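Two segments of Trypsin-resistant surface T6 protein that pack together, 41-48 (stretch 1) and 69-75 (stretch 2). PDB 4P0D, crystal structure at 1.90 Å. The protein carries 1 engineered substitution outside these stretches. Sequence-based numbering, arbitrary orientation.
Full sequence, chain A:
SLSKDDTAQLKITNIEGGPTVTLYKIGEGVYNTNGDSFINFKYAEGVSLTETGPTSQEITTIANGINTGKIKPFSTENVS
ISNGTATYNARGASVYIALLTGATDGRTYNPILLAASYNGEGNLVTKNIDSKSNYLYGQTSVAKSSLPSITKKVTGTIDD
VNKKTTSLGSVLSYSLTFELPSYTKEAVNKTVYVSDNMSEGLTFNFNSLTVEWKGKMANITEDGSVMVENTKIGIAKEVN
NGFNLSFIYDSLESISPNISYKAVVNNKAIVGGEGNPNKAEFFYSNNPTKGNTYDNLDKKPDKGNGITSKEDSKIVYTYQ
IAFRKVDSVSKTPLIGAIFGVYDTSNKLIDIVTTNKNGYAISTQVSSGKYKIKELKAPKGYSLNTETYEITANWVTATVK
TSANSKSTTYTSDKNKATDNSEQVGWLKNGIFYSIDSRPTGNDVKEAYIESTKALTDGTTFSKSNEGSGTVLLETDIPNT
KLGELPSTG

Stretch 1 41-48: FKYAEGVS
Stretch 2 69-75: GKIKPFS

Stretch 1 enters this contact as the end of a strand, residues 41-43, and continues into a type II beta turn from Ala44 to Val47. Stretch 2 has no regular helix or strand; it leaves a helix at Gly69, whose phi/psi of 97/-4 suits glycine, and Lys70 follows at -62/-37. From Ile71 to Pro73 the backbone is extended, with phi/psi of -104/121, -101/118 and -72/157, before Phe74 bends to -70/-28. The two chains run past each other in opposite directions: Gly46 CA lies 5.6 Å from Ile71 CA, and Ala44 CA lies 6.2 Å from Pro73 CA. Together they bury 324 Å², most of it through Phe74, Ile71 and Ala44.

Phe74 is covered most. Its CA-to-CB bond points toward stretch 1, and chi1 of -62° (m) with chi2 of -81° carries the ring to the backbone where the strand ends. The tip is what arrives: Phe74 CE2 is 3.4 Å from Ala44 N and 3.6 Å from Lys42 O, while Phe74 CZ meets Tyr43 C at 3.9 Å, with that carbon at the ring edge, near its plane. Lys42, t at chi1 and chi2, p at chi3 and 139° at chi4, between wells, brings its CE to 4.3 Å from Phe74 CE1. Tyr43 points its CA-to-CB bond away, so its share of the contact is backbone.

Ala44, at -59/147, is the small residue between the two large ones. Its CA-to-CB bond points toward stretch 2, and Ala44 CB sits 3.4 Å from Lys72 O, 3.9 Å from Phe74 CE2 and 4.1 Å from Ile71 CG2. One carbon thus touches a backbone carbonyl and two apolar side chains, a buried position with close neighbours on several fronts.

Ile71 serves the turn. Its CA-to-CB bond points sideways, but the end of the side chain comes nearer, with chi1 at -65° (m) and chi2 at 171° (t). Ile71 CG2 packs against Val47 CG2 at 3.7 Å, Val47 having chi1 t; Ile71 CG1 lies 4.0 Å from Glu45 O, and Ile71 CD1 reaches to 3.6 Å from Gly46 O. The turn holds its own shape through a hydrogen bond from Val47 N to Ala44 O, 3.0 Å, with Glu45 at -60/131 and Gly46 at 99/-15. Glycine at Gly46 answers two demands: at these angles a CB would jam against the preceding carbonyl, and it would also stand 3.2 Å from Ile71 CG1.

No direct hydrogen bond crosses the contact among the modelled atoms, though Glu45, Lys70 and Lys72 are each modelled only to CB. A water supplies the polar link instead, donating to Glu45 O at 2.7 Å and accepting from Lys72 N at 2.8 Å. The rule to read here is economical: an aromatic tip against the strand end, an alanine methyl touching a carbonyl and both large side chains, an isoleucine against the turn, and one water joining backbone groups that do not meet directly.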

ATOM      1  N   PHE A  41     -19.644 -37.092  29.033  1.00 29.07           N
ATOM      2  CA  PHE A  41     -18.580 -36.770  28.086  1.00 26.81           C
ATOM      3  C   PHE A  41     -17.212 -36.939  28.695  1.00 27.63           C
ATOM      4  O   PHE A  41     -16.980 -36.459  29.790  1.00 26.67           O
ATOM      5  CB  PHE A  41     -18.714 -35.330  27.638  1.00 25.84           C
ATOM      6  CG  PHE A  41     -19.870 -35.108  26.741  1.00 24.33           C
ATOM      7  CD1 PHE A  41     -19.877 -35.664  25.470  1.00 24.21           C
ATOM      8  CD2 PHE A  41     -20.948 -34.359  27.154  1.00 24.12           C
ATOM      9  CE1 PHE A  41     -20.960 -35.467  24.629  1.00 24.31           C
ATOM     10  CE2 PHE A  41     -22.027 -34.159  26.317  1.00 24.68           C
ATOM     11  CZ  PHE A  41     -22.030 -34.716  25.052  1.00 23.59           C
ATOM     12  N   LYS A  42     -16.316 -37.602  27.968  1.00 29.27           N
ATOM     13  CA  LYS A  42     -14.895 -37.591  28.288  1.00 30.47           C
ATOM     14  C   LYS A  42     -14.165 -36.585  27.391  1.00 29.12           C
ATOM     15  O   LYS A  42     -14.147 -36.728  26.169  1.00 27.91           O
ATOM     16  CB  LYS A  42     -14.278 -38.976  28.101  1.00 32.84           C
ATOM     17  CG  LYS A  42     -12.762 -38.979  28.288  1.00 34.76           C
ATOM     18  CD  LYS A  42     -12.181 -40.373  28.488  1.00 38.16           C
ATOM     19  CE  LYS A  42     -11.803 -41.058  27.182  1.00 39.28           C
ATOM     20  NZ  LYS A  42     -10.505 -41.790  27.290  1.00 40.92           N
ATOM     21  N   TYR A  43     -13.543 -35.593  28.012  1.00 28.20           N
ATOM     22  CA  TYR A  43     -12.880 -34.514  27.297  1.00 27.09           C
ATOM     23  C   TYR A  43     -11.393 -34.775  27.176  1.00 27.00           C
ATOM     24  O   TYR A  43     -10.796 -35.357  28.070  1.00 27.71           O
ATOM     25  CB  TYR A  43     -13.111 -33.200  28.034  1.00 26.07           C
ATOM     26  CG  TYR A  43     -14.542 -32.752  27.992  1.00 26.47           C
ATOM     27  CD1 TYR A  43     -15.087 -32.237  26.819  1.00 26.31           C
ATOM     28  CD2 TYR A  43     -15.358 -32.838  29.113  1.00 25.65           C
ATOM     29  CE1 TYR A  43     -16.394 -31.822  26.763  1.00 24.67           C
ATOM     30  CE2 TYR A  43     -16.672 -32.423  29.066  1.00 25.29           C
ATOM     31  CZ  TYR A  43     -17.187 -31.914  27.883  1.00 25.43           C
ATOM     32  OH  TYR A  43     -18.507 -31.487  27.813  1.00 24.59           O
ATOM     33  N   ALA A  44     -10.789 -34.323  26.083  1.00 25.79           N
ATOM     34  CA  ALA A  44      -9.349 -34.464  25.889  1.00 25.47           C
ATOM     35  C   ALA A  44      -8.579 -33.772  27.022  1.00 25.31           C
ATOM     36  O   ALA A  44      -9.055 -32.778  27.589  1.00 23.77           O
ATOM     37  CB  ALA A  44      -8.937 -33.899  24.538  1.00 25.98           C
ATOM     38  N   GLU A  45      -7.422 -34.342  27.374  1.00 25.96           N
ATOM     39  CA  GLU A  45      -6.573 -33.817  28.445  1.00 25.75           C
ATOM     40  C   GLU A  45      -6.185 -32.413  28.059  1.00 26.72           C
ATOM     41  O   GLU A  45      -5.752 -32.196  26.923  1.00 27.47           O
ATOM     42  CB  GLU A  45      -5.299 -34.663  28.611  1.00 25.52           C
ATOM     43  N   GLY A  46      -6.357 -31.477  28.990  1.00 27.43           N
ATOM     44  CA  GLY A  46      -6.042 -30.065  28.766  1.00 28.39           C
ATOM     45  C   GLY A  46      -7.260 -29.220  28.424  1.00 29.32           C
ATOM     46  O   GLY A  46      -7.199 -27.980  28.453  1.00 29.74           O
ATOM     47  N   VAL A  47      -8.368 -29.876  28.075  1.00 29.01           N
ATOM     48  CA  VAL A  47      -9.592 -29.167  27.779  1.00 28.82           C
ATOM     49  C   VAL A  47     -10.240 -28.768  29.086  1.00 30.04           C
ATOM     50  O   VAL A  47     -10.461 -29.601  29.966  1.00 29.60           O
ATOM     51  CB  VAL A  47     -10.582 -30.004  26.942  1.00 28.69           C
ATOM     52  CG1 VAL A  47     -11.916 -29.282  26.804  1.00 28.63           C
ATOM     53  CG2 VAL A  47      -9.997 -30.295  25.572  1.00 28.80           C
ATOM     54  N   SER A  48     -10.546 -27.482  29.191  1.00 29.07           N
ATOM     55  CA  SER A  48     -11.226 -26.944  30.328  1.00 30.47           C
ATOM     56  C   SER A  48     -12.364 -26.075  29.824  1.00 30.34           C
ATOM     57  O   SER A  48     -12.141 -25.121  29.070  1.00 30.75           O
ATOM     58  CB  SER A  48     -10.229 -26.128  31.165  1.00 31.91           C
ATOM     59  OG  SER A  48     -10.876 -25.396  32.181  1.00 31.57           O
ATOM     60  N   GLY A  69      -0.707 -28.150  19.713  1.00 28.14           N
ATOM     61  CA  GLY A  69      -0.546 -29.584  19.934  1.00 28.19           C
ATOM     62  C   GLY A  69      -0.654 -29.984  21.395  1.00 28.86           C
ATOM     63  O   GLY A  69      -0.611 -31.172  21.696  1.00 33.19           O
ATOM     64  N   LYS A  70      -0.797 -29.016  22.302  1.00 27.70           N
ATOM     65  CA  LYS A  70      -0.980 -29.291  23.747  1.00 27.90           C
ATOM     66  C   LYS A  70      -2.249 -30.082  24.063  1.00 29.20           C
ATOM     67  O   LYS A  70      -2.273 -30.897  24.995  1.00 25.77           O
ATOM     68  CB  LYS A  70      -1.039 -27.984  24.538  1.00 27.96           C
ATOM     69  N   ILE A  71      -3.317 -29.785  23.319  1.00 27.39           N
ATOM     70  CA  ILE A  71      -4.554 -30.553  23.375  1.00 26.84           C
ATOM     71  C   ILE A  71      -4.624 -31.435  22.132  1.00 27.00           C
ATOM     72  O   ILE A  71      -4.570 -30.929  20.998  1.00 26.86           O
ATOM     73  CB  ILE A  71      -5.782 -29.621  23.450  1.00 26.44           C
ATOM     74  CG1 ILE A  71      -5.762 -28.846  24.770  1.00 25.66           C
ATOM     75  CG2 ILE A  71      -7.082 -30.421  23.309  1.00 26.73           C
ATOM     76  CD1 ILE A  71      -6.807 -27.744  24.868  1.00 25.10           C
ATOM     77  N   LYS A  72      -4.710 -32.753  22.322  1.00 25.32           N
ATOM     78  CA  LYS A  72      -4.819 -33.662  21.184  1.00 24.32           C
ATOM     79  C   LYS A  72      -6.282 -34.057  21.044  1.00 24.58           C
ATOM     80  O   LYS A  72      -6.867 -34.665  21.945  1.00 23.97           O
ATOM     81  CB  LYS A  72      -3.916 -34.895  21.327  1.00 25.54           C
ATOM     82  N   PRO A  73      -6.895 -33.702  19.907  1.00 23.97           N
ATOM     83  CA  PRO A  73      -8.277 -34.104  19.747  1.00 23.91           C
ATOM     84  C   PRO A  73      -8.362 -35.605  19.509  1.00 22.61           C
ATOM     85  O   PRO A  73      -7.390 -36.226  19.085  1.00 21.49           O
ATOM     86  CB  PRO A  73      -8.739 -33.312  18.521  1.00 24.34           C
ATOM     87  CG  PRO A  73      -7.509 -33.049  17.741  1.00 25.45           C
ATOM     88  CD  PRO A  73      -6.315 -33.201  18.653  1.00 24.82           C
ATOM     89  N   PHE A  74      -9.521 -36.179  19.806  1.00 23.58           N
ATOM     90  CA  PHE A  74      -9.742 -37.612  19.581  1.00 23.56           C
ATOM     91  C   PHE A  74      -9.824 -37.951  18.106  1.00 23.58           C
ATOM     92  O   PHE A  74      -9.538 -39.075  17.702  1.00 22.41           O
ATOM     93  CB  PHE A  74     -11.022 -38.045  20.251  1.00 22.92           C
ATOM     94  CG  PHE A  74     -10.999 -37.875  21.728  1.00 23.30           C
ATOM     95  CD1 PHE A  74     -10.371 -38.824  22.530  1.00 23.64           C
ATOM     96  CD2 PHE A  74     -11.601 -36.782  22.325  1.00 22.71           C
ATOM     97  CE1 PHE A  74     -10.345 -38.674  23.905  1.00 24.44           C
ATOM     98  CE2 PHE A  74     -11.576 -36.633  23.699  1.00 24.40           C
ATOM     99  CZ  PHE A  74     -10.950 -37.582  24.491  1.00 23.79           C
ATOM    100  N   SER A  75     -10.264 -36.990  17.306  1.00 23.60           N
ATOM    101  CA  SER A  75     -10.286 -37.166  15.866  1.00 23.51           C
ATOM    102  C   SER A  75     -10.349 -35.805  15.205  1.00 23.31           C
ATOM    103  O   SER A  75     -10.723 -34.817  15.840  1.00 21.58           O
ATOM    104  CB  SER A  75     -11.482 -38.030  15.439  1.00 24.77           C
ATOM    105  OG  SER A  75     -12.700 -37.375  15.724  1.00 26.43           O
TER
HETATM  106  O   HOH W   1      -4.980 -33.770  24.871  1.00 22.74           O